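Local atomic coordinates of CIR protein (Plasmodium chabaudi chabaudi, PDB entry 6ZYV), a protein that is of unknown function but belongs to the Plasmodium-interspersed repeat (PIR) family of variant antigens, associated with infected red blood cells. Residues 62-67 against 91-95; 84-89 against 139-143. The protein carries 5 engineered substitutions. All coordinates share one frame; numbering follows the deposited sequence.

Interaction 1 (62-67 against 91-95)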
loop_
_atom_site.group_PDB
_atom_site.type_symbol
_atom_site.label_atom_id
_atom_site.label_comp_id
_atom_site.label_asym_id
_atom_site.label_seq_id
_atom_site.Cartn_x
_atom_site.Cartn_y
_atom_site.Cartn_z
ATOM N N GLY A 62 11.532 4.480 4.283
ATOM C CA GLY A 62 10.597 4.412 3.160
ATOM C C GLY A 62 9.154 4.285 3.603
ATOM O O GLY A 62 8.257 4.865 2.995
ATOM N N PHE A 63 8.931 3.547 4.684
ATOM C CA PHE A 63 7.615 3.351 5.267
ATOM C C PHE A 63 7.105 4.662 5.887
ATOM O O PHE A 63 5.939 5.004 5.713
ATOM C CB PHE A 63 7.662 2.231 6.322
ATOM C CG PHE A 63 6.358 2.005 7.044
ATOM C CD1 PHE A 63 5.354 1.232 6.476
ATOM C CD2 PHE A 63 6.129 2.579 8.286
ATOM C CE1 PHE A 63 4.147 1.037 7.137
ATOM C CE2 PHE A 63 4.929 2.383 8.943
ATOM C CZ PHE A 63 3.942 1.619 8.359
ATOM N N ILE A 64 7.969 5.380 6.609
ATOM C CA ILE A 64 7.627 6.663 7.224
ATOM C C ILE A 64 7.374 7.708 6.141
ATOM O O ILE A 64 6.378 8.430 6.210
ATOM C CB ILE A 64 8.708 7.099 8.220
ATOM C CG1 ILE A 64 8.736 6.117 9.399
ATOM C CG2 ILE A 64 8.504 8.537 8.693
ATOM C CD1 ILE A 64 9.986 6.233 10.207
ATOM N N TRP A 65 8.194 7.713 5.079
ATOM C CA TRP A 65 7.964 8.592 3.942
ATOM C C TRP A 65 6.552 8.352 3.335
ATOM O O TRP A 65 5.840 9.313 3.098
ATOM C CB TRP A 65 9.063 8.408 2.881
ATOM C CG TRP A 65 8.919 9.329 1.708
ATOM C CD1 TRP A 65 9.419 10.593 1.582
ATOM C CD2 TRP A 65 8.213 9.053 0.496
ATOM N NE1 TRP A 65 9.064 11.122 0.362
ATOM C CE2 TRP A 65 8.298 10.204 -0.313
ATOM C CE3 TRP A 65 7.497 7.953 0.024
ATOM C CZ2 TRP A 65 7.739 10.260 -1.587
ATOM C CZ3 TRP A 65 6.904 8.029 -1.215
ATOM C CH2 TRP A 65 7.055 9.159 -2.021
ATOM N N LEU A 66 6.129 7.073 3.181
ATOM C CA LEU A 66 4.810 6.697 2.686
ATOM C C LEU A 66 3.720 7.265 3.531
ATOM O O LEU A 66 2.813 7.860 2.986
ATOM C CB LEU A 66 4.596 5.162 2.650
ATOM C CG LEU A 66 4.850 4.403 1.358
ATOM C CD1 LEU A 66 4.205 2.998 1.443
ATOM C CD2 LEU A 66 4.381 5.205 0.116
ATOM N N LEU A 67 3.760 7.023 4.855
ATOM C CA LEU A 67 2.764 7.532 5.786
ATOM C C LEU A 67 2.685 9.042 5.749
ATOM O O LEU A 67 1.589 9.582 5.792
ATOM C CB LEU A 67 3.061 7.081 7.225
ATOM C CG LEU A 67 2.698 5.660 7.600
ATOM C CD1 LEU A 67 3.029 5.414 9.087
ATOM C CD2 LEU A 67 1.211 5.386 7.334
ATOM N N ALA A 91 -0.108 1.333 3.782
ATOM C CA ALA A 91 1.307 1.344 4.131
ATOM C C ALA A 91 1.731 0.007 4.719
ATOM O O ALA A 91 2.787 -0.504 4.372
ATOM C CB ALA A 91 1.592 2.476 5.122
ATOM N N ILE A 92 0.892 -0.582 5.582
ATOM C CA ILE A 92 1.188 -1.876 6.199
ATOM C C ILE A 92 1.037 -3.034 5.200
ATOM O O ILE A 92 1.761 -4.021 5.301
ATOM C CB ILE A 92 0.372 -2.038 7.499
ATOM C CG1 ILE A 92 0.932 -1.040 8.552
ATOM C CG2 ILE A 92 0.386 -3.484 8.043
ATOM C CD1 ILE A 92 0.071 -0.833 9.750
ATOM N N LEU A 93 0.202 -2.872 4.175
ATOM C CA LEU A 93 0.078 -3.841 3.088
ATOM C C LEU A 93 1.378 -3.805 2.278
ATOM O O LEU A 93 1.923 -4.857 1.958
ATOM C CB LEU A 93 -1.131 -3.503 2.181
ATOM C CG LEU A 93 -1.310 -4.398 0.955
ATOM C CD1 LEU A 93 -1.542 -5.870 1.388
ATOM C CD2 LEU A 93 -2.458 -3.867 0.040
ATOM N N TRP A 94 1.906 -2.594 1.986
ATOM C CA TRP A 94 3.164 -2.443 1.261
ATOM C C TRP A 94 4.299 -3.040 2.090
ATOM O O TRP A 94 5.145 -3.756 1.551
ATOM C CB TRP A 94 3.447 -0.958 0.951
ATOM C CG TRP A 94 4.812 -0.715 0.364
ATOM C CD1 TRP A 94 5.198 -0.914 -0.935
ATOM C CD2 TRP A 94 5.997 -0.296 1.080
ATOM N NE1 TRP A 94 6.527 -0.586 -1.078
ATOM C CE2 TRP A 94 7.037 -0.197 0.144
ATOM C CE3 TRP A 94 6.263 0.072 2.415
ATOM C CZ2 TRP A 94 8.335 0.231 0.510
ATOM C CZ3 TRP A 94 7.546 0.459 2.775
ATOM C CH2 TRP A 94 8.568 0.530 1.830
ATOM N N LEU A 95 4.312 -2.765 3.406
ATOM C CA LEU A 95 5.323 -3.272 4.308
ATOM C C LEU A 95 5.324 -4.805 4.328
ATOM O O LEU A 95 6.397 -5.409 4.295
ATOM C CB LEU A 95 5.135 -2.668 5.707
ATOM C CG LEU A 95 6.220 -3.026 6.732
ATOM C CD1 LEU A 95 7.608 -2.636 6.241
ATOM C CD2 LEU A 95 5.901 -2.401 8.099
#
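Phe63 drops into a hole formed by Ala91, Ile92, Trp94 and Leu95, making this a buried, apolar knob-into-hole contact between the helices 55-71 and 81-101, which are consecutive in the chain. The short segments run nearly antiparallel, at 157°, with axes 10.3 Å apart. With CG anti to the backbone N (chi1 177°), the Phe63 ring reaches across the gap. Its edge meets the opposite backbone: CE1 lies 3.4 Å from Ala91 O, near the ring plane, and Ile92 N borders the same edge. Leu95 supplies a CH-pi contact over one face, its CD2 standing 4.3 Å from the centroid of the Phe63 ring. Beyond that ring, a methyl and an indole do the packing. Leu66 CD1 stands above the plane of the Trp94 indole, displaced toward its rim, 3.7 Å from Trp94 CE3. The indole's CZ3 in turn reaches the backbone at Phe63 CA, 3.8 Å away. Leu67 CD2 settles 3.7 Å from Ala91 CB, which also touches Phe63 CE1. The polar end of the indole is satisfied from elsewhere, as Trp94 NE1 bonds to Asp19 OD1. Tyr114 adds a nearly perpendicular ring to Phe63. Two consecutive, nearly antiparallel helices form an alpha-alpha hairpin, here packed through Phe63 in the core of an all-helical ectodomain.

Interaction 2 (84-89 against 139-143)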
loop_
_atom_site.group_PDB
_atom_site.type_symbol
_atom_site.label_atom_id
_atom_site.label_comp_id
_atom_site.label_asym_id
_atom_site.label_seq_id
_atom_site.Cartn_x
_atom_site.Cartn_y
_atom_site.Cartn_z
ATOM N N LYS A 84 -7.090 7.842 8.502
ATOM C CA LYS A 84 -5.923 7.291 9.203
ATOM C C LYS A 84 -5.876 5.753 9.076
ATOM O O LYS A 84 -4.823 5.191 8.760
ATOM C CB LYS A 84 -5.960 7.665 10.693
ATOM C CG LYS A 84 -5.462 9.044 10.976
ATOM C CD LYS A 84 -6.054 9.561 12.274
ATOM C CE LYS A 84 -5.553 10.934 12.638
ATOM N NZ LYS A 84 -6.249 11.443 13.850
ATOM N N ASP A 85 -7.053 5.108 9.259
ATOM C CA ASP A 85 -7.203 3.660 9.187
ATOM C C ASP A 85 -6.899 3.156 7.764
ATOM O O ASP A 85 -6.127 2.222 7.588
ATOM C CB ASP A 85 -8.626 3.262 9.636
ATOM C CG ASP A 85 -8.878 1.772 9.588
ATOM O OD1 ASP A 85 -9.272 1.265 8.507
ATOM O OD2 ASP A 85 -8.673 1.103 10.625
ATOM N N GLN A 86 -7.476 3.807 6.753
ATOM C CA GLN A 86 -7.256 3.449 5.365
ATOM C C GLN A 86 -5.768 3.591 4.973
ATOM O O GLN A 86 -5.223 2.676 4.365
ATOM C CB GLN A 86 -8.136 4.344 4.479
ATOM C CG GLN A 86 -8.379 3.795 3.094
ATOM C CD GLN A 86 -9.077 4.790 2.169
ATOM O OE1 GLN A 86 -8.970 6.012 2.307
ATOM N NE2 GLN A 86 -9.787 4.284 1.173
ATOM N N TYR A 87 -5.108 4.701 5.353
ATOM C CA TYR A 87 -3.720 4.935 4.995
ATOM C C TYR A 87 -2.777 4.032 5.732
ATOM O O TYR A 87 -1.801 3.572 5.133
ATOM C CB TYR A 87 -3.340 6.426 5.143
ATOM C CG TYR A 87 -4.113 7.261 4.146
ATOM C CD1 TYR A 87 -4.265 6.840 2.832
ATOM C CD2 TYR A 87 -4.751 8.434 4.529
ATOM C CE1 TYR A 87 -5.051 7.549 1.931
ATOM C CE2 TYR A 87 -5.537 9.156 3.634
ATOM C CZ TYR A 87 -5.676 8.711 2.334
ATOM O OH TYR A 87 -6.414 9.423 1.430
ATOM N N ALA A 88 -3.071 3.723 7.002
ATOM C CA ALA A 88 -2.235 2.770 7.748
ATOM C C ALA A 88 -2.315 1.383 7.083
ATOM O O ALA A 88 -1.306 0.704 6.941
ATOM C CB ALA A 88 -2.690 2.678 9.194
ATOM N N GLY A 89 -3.498 1.021 6.610
ATOM C CA GLY A 89 -3.714 -0.233 5.922
ATOM C C GLY A 89 -2.945 -0.351 4.629
ATOM O O GLY A 89 -2.398 -1.422 4.366
ATOM N N ILE A 139 -4.965 0.960 15.590
ATOM C CA ILE A 139 -5.165 0.848 14.147
ATOM C C ILE A 139 -4.005 0.043 13.545
ATOM O O ILE A 139 -4.245 -0.901 12.806
ATOM C CB ILE A 139 -5.284 2.261 13.500
ATOM C CG1 ILE A 139 -6.621 2.925 13.880
ATOM C CG2 ILE A 139 -5.120 2.199 11.978
ATOM C CD1 ILE A 139 -6.777 4.397 13.372
ATOM N N VAL A 140 -2.754 0.420 13.863
ATOM C CA VAL A 140 -1.567 -0.264 13.366
ATOM C C VAL A 140 -1.566 -1.739 13.771
ATOM O O VAL A 140 -1.322 -2.612 12.918
ATOM C CB VAL A 140 -0.280 0.443 13.839
ATOM C CG1 VAL A 140 0.952 -0.411 13.562
ATOM C CG2 VAL A 140 -0.153 1.798 13.194
ATOM N N ASP A 141 -1.857 -2.014 15.051
ATOM C CA ASP A 141 -1.913 -3.381 15.553
ATOM C C ASP A 141 -2.972 -4.224 14.839
ATOM O O ASP A 141 -2.721 -5.399 14.574
ATOM C CB ASP A 141 -2.176 -3.401 17.063
ATOM C CG ASP A 141 -0.949 -3.164 17.899
ATOM O OD1 ASP A 141 0.184 -3.426 17.389
ATOM O OD2 ASP A 141 -1.106 -2.712 19.071
ATOM N N LYS A 142 -4.151 -3.628 14.547
ATOM C CA LYS A 142 -5.216 -4.328 13.862
ATOM C C LYS A 142 -4.781 -4.646 12.448
ATOM O O LYS A 142 -5.019 -5.748 11.999
ATOM C CB LYS A 142 -6.502 -3.486 13.817
ATOM C CG LYS A 142 -7.770 -4.263 14.196
ATOM C CD LYS A 142 -8.059 -5.589 13.465
ATOM C CE LYS A 142 -8.849 -6.479 14.405
ATOM N NZ LYS A 142 -9.220 -7.833 13.875
ATOM N N LYS A 143 -4.124 -3.698 11.755
ATOM C CA LYS A 143 -3.656 -3.911 10.393
ATOM C C LYS A 143 -2.589 -4.996 10.350
ATOM O O LYS A 143 -2.643 -5.843 9.466
ATOM C CB LYS A 143 -3.196 -2.596 9.726
ATOM C CG LYS A 143 -4.273 -1.518 9.639
ATOM C CD LYS A 143 -5.503 -1.948 8.817
ATOM C CE LYS A 143 -6.597 -0.883 8.733
ATOM N NZ LYS A 143 -7.687 -1.239 7.744
#
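The carboxylate of Asp85 is the flat group here, and the face turned to helix 134-149 receives the end of Lys143. The ammonium does not come in the carboxylate plane: NZ meets Asp85 OD1 from above, 43° out of it, in a salt-bridging hydrogen bond of 3.1 Å. Lys143 CE lies over the same face, 3.4 Å from Asp85 OD2, so the methylene and the charge both rest against the group. Ile139 CG2 approaches from that side too, at the OD2 end. The two side chains of the ion pair cross at about a right angle. Lys143 gets there by folding back at chi2 (-61°) and then extending, which carries its aliphatic portion across the turn from Gly89 to Asp85. Lys143 CD passes 3.8 Å from Gly89 CA. Further out, Lys143 CE comes within 3.3 Å of the backbone oxygen Asp85 O.

This is a helix-helix crossing within an all-helical fold, between two helices that are not neighbours in sequence. Their segments run in the same general direction at 44°, with axes 9.5 Å apart, and Ala88 and Gly89 present a low surface over which the larger residues of 139-143 can lie. Ile139 packs beside the same turn. Its CG2 branch points inward, 3.7 Å from Ala88 CB and 3.8 Å from Asp85 CA, while CD1 extends beside the first turn of the segment, toward Lys84 CB. Asp85 thus meets both the methyl of Ile139 and the ammonium of Lys143. At this partly exposed margin the acidic neighbour probably stabilises the positive charge of Lys143.

Interactions 1 and 2 share helix 81-101, which offers one side to helix 55-71 and another to helix 134-149; their centres are about 11 Å apart. Ile92 connects them directly, since its CD1 packs 3.7 Å from Lys143 CB and 3.9 Å from Val140 O. A second point of touch is Leu67 CD2, 4.1 Å from Tyr87 O. The characters differ: 62-67 against 91-95 has no hydrogen bond across the segments and packs through apolar side chains, about 7 Å from the centre of the chain, whereas 84-89 against 139-143 lies further out and adds an ion pair. Helix 81-101 is thus common to the hairpin with 55-71 and to the packing against 134-149, a helix distant in sequence.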